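Local coordinates for DNA repair protein MmcB-related protein (Silicibacter pomeroyi, PDB 3DNX) that is of unknown function but, as an MmcB-like member of the PDDEXK nuclease clan, may take part in DNA repair, at residues R22-H27 and V43-L48. Sequence-based numbering, arbitrary orientation.
Sequences RHLRAH and VDVMGL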
loop_
_atom_site.group_PDB
_atom_site.type_symbol
_atom_site.label_atom_id
_atom_site.label_comp_id
_atom_site.label_asym_id
_atom_site.label_seq_id
_atom_site.Cartn_x
_atom_site.Cartn_y
_atom_site.Cartn_z
ATOM N N ARG A 22 -3.502 -14.456 3.721
ATOM C CA ARG A 22 -4.461 -14.605 4.868
ATOM C C ARG A 22 -3.688 -14.782 6.125
ATOM O O ARG A 22 -3.971 -14.127 7.130
ATOM C CB ARG A 22 -5.403 -15.775 4.666
ATOM C CG ARG A 22 -6.417 -15.560 3.624
ATOM C CD ARG A 22 -7.237 -16.810 3.342
ATOM N NE ARG A 22 -8.421 -16.478 2.563
ATOM C CZ ARG A 22 -9.593 -17.102 2.663
ATOM N NH1 ARG A 22 -9.766 -18.165 3.448
ATOM N NH2 ARG A 22 -10.601 -16.698 1.929
ATOM N N HIS A 23 -2.678 -15.683 6.097
ATOM C CA HIS A 23 -1.948 -16.028 7.309
ATOM C C HIS A 23 -1.059 -14.896 7.800
ATOM O O HIS A 23 -1.011 -14.607 9.010
ATOM C CB HIS A 23 -1.111 -17.324 7.092
ATOM C CG HIS A 23 -0.476 -17.838 8.348
ATOM N ND1 HIS A 23 -1.215 -18.216 9.447
ATOM C CD2 HIS A 23 0.828 -17.946 8.716
ATOM C CE1 HIS A 23 -0.402 -18.598 10.406
ATOM N NE2 HIS A 23 0.841 -18.438 9.993
ATOM N N LEU A 24 -0.372 -14.214 6.876
ATOM C CA LEU A 24 0.411 -13.025 7.222
ATOM C C LEU A 24 -0.488 -11.983 7.913
ATOM O O LEU A 24 -0.148 -11.452 8.953
ATOM C CB LEU A 24 1.041 -12.371 5.986
ATOM C CG LEU A 24 2.235 -13.132 5.410
ATOM C CD1 LEU A 24 2.642 -12.475 4.075
ATOM C CD2 LEU A 24 3.390 -13.131 6.376
ATOM N N ARG A 25 -1.655 -11.768 7.360
ATOM C CA ARG A 25 -2.554 -10.720 7.874
ATOM C C ARG A 25 -3.059 -11.075 9.297
ATOM O O ARG A 25 -3.160 -10.199 10.185
ATOM C CB ARG A 25 -3.680 -10.441 6.884
ATOM C CG ARG A 25 -4.688 -9.368 7.329
ATOM C CD ARG A 25 -5.876 -9.268 6.411
ATOM N NE ARG A 25 -6.728 -8.248 6.980
ATOM C CZ ARG A 25 -7.290 -7.235 6.328
ATOM N NH1 ARG A 25 -7.177 -7.105 5.005
ATOM N NH2 ARG A 25 -7.998 -6.354 7.032
ATOM N N ALA A 26 -3.364 -12.333 9.500
ATOM C CA ALA A 26 -3.758 -12.865 10.842
ATOM C C ALA A 26 -2.697 -12.588 11.912
ATOM O O ALA A 26 -2.998 -12.445 13.119
ATOM C CB ALA A 26 -4.028 -14.341 10.742
ATOM N N HIS A 27 -1.437 -12.468 11.479
ATOM C CA HIS A 27 -0.354 -12.148 12.406
ATOM C C HIS A 27 0.268 -10.759 12.267
ATOM O O HIS A 27 1.442 -10.567 12.646
ATOM C CB HIS A 27 0.675 -13.232 12.283
ATOM C CG HIS A 27 0.203 -14.546 12.812
ATOM N ND1 HIS A 27 0.191 -14.841 14.163
ATOM C CD2 HIS A 27 -0.303 -15.626 12.184
ATOM C CE1 HIS A 27 -0.275 -16.064 14.331
ATOM N NE2 HIS A 27 -0.568 -16.565 13.150
ATOM N N VAL A 43 9.073 -11.252 -7.112
ATOM C CA VAL A 43 8.825 -12.190 -6.037
ATOM C C VAL A 43 7.325 -12.444 -5.913
ATOM O O VAL A 43 6.521 -11.549 -6.102
ATOM C CB VAL A 43 9.436 -11.734 -4.670
ATOM C CG1 VAL A 43 10.920 -11.306 -4.794
ATOM C CG2 VAL A 43 8.632 -10.695 -4.035
ATOM N N ASP A 44 6.961 -13.677 -5.582
ATOM C CA ASP A 44 5.546 -14.096 -5.589
ATOM C C ASP A 44 4.705 -13.384 -4.518
ATOM O O ASP A 44 3.617 -12.900 -4.811
ATOM C CB ASP A 44 5.461 -15.607 -5.399
ATOM C CG ASP A 44 6.091 -16.380 -6.560
ATOM O OD1 ASP A 44 6.148 -15.835 -7.683
ATOM O OD2 ASP A 44 6.500 -17.534 -6.309
ATOM N N VAL A 45 5.238 -13.325 -3.299
ATOM C CA VAL A 45 4.640 -12.544 -2.243
ATOM C C VAL A 45 5.742 -11.785 -1.511
ATOM O O VAL A 45 6.771 -12.363 -1.138
ATOM C CB VAL A 45 3.834 -13.413 -1.251
ATOM C CG1 VAL A 45 3.295 -12.553 -0.075
ATOM C CG2 VAL A 45 2.674 -14.093 -1.968
HETATM N N MSE A 46 5.508 -10.483 -1.309
HETATM C CA MSE A 46 6.297 -9.724 -0.348
HETATM C C MSE A 46 5.462 -9.446 0.876
HETATM O O MSE A 46 4.333 -8.964 0.735
HETATM C CB MSE A 46 6.835 -8.423 -0.947
HETATM C CG MSE A 46 7.718 -7.638 0.096
HETATM SE SE MSE A 46 8.517 -6.010 -0.455
HETATM C CE MSE A 46 8.358 -4.938 1.218
ATOM N N GLY A 47 6.015 -9.752 2.059
ATOM C CA GLY A 47 5.357 -9.440 3.330
ATOM C C GLY A 47 6.050 -8.296 4.024
ATOM O O GLY A 47 7.292 -8.204 3.990
ATOM N N LEU A 48 5.248 -7.400 4.636
ATOM C CA LEU A 48 5.742 -6.282 5.385
ATOM C C LEU A 48 5.201 -6.326 6.814
ATOM O O LEU A 48 3.966 -6.335 7.043
ATOM C CB LEU A 48 5.360 -4.966 4.712
ATOM C CG LEU A 48 5.714 -3.681 5.436
ATOM C CD1 LEU A 48 7.242 -3.534 5.585
ATOM C CD2 LEU A 48 5.070 -2.435 4.730
#
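Leu24 reaches from the last turn of helix 12-26 onto strand 43-48 with one methyl group, CD1, which serves both apolar contacts. Against the backbone, CD1 lies 4.1 Å from Gly47 CA; against a side chain, it lies 4.2 Å from Val45 CG1. The torsions explain this reach: CG stands anti to the carbonyl carbon (chi1 -74°), and chi2 near 172° extends CD1 away from CA. At Gly47 no side chain intervenes, and the helix comes close, with Leu24 CA 7.2 Å from Gly47 CA. Val45, two residues earlier on the same face of the strand, points its CB toward the helix. Met46, a selenomethionine, and Leu48 point away and pack on Phe132 of helix 122-144, so the strand is covered by a helix on each face. Leu24 also touches Ser31 and Trp55 on the two flanking strands, consistent with a helix packed on the mixed sheet of a PDDEXK-type fold. Polar interactions lie elsewhere: Arg22 and Arg25 form salt bridges with Asp145 and Glu153, respectively, of the second subunit. With no hydrogen bond between the segments and only 79 Å² buried, their direct association rests on van der Waals contact through a single leucine methyl.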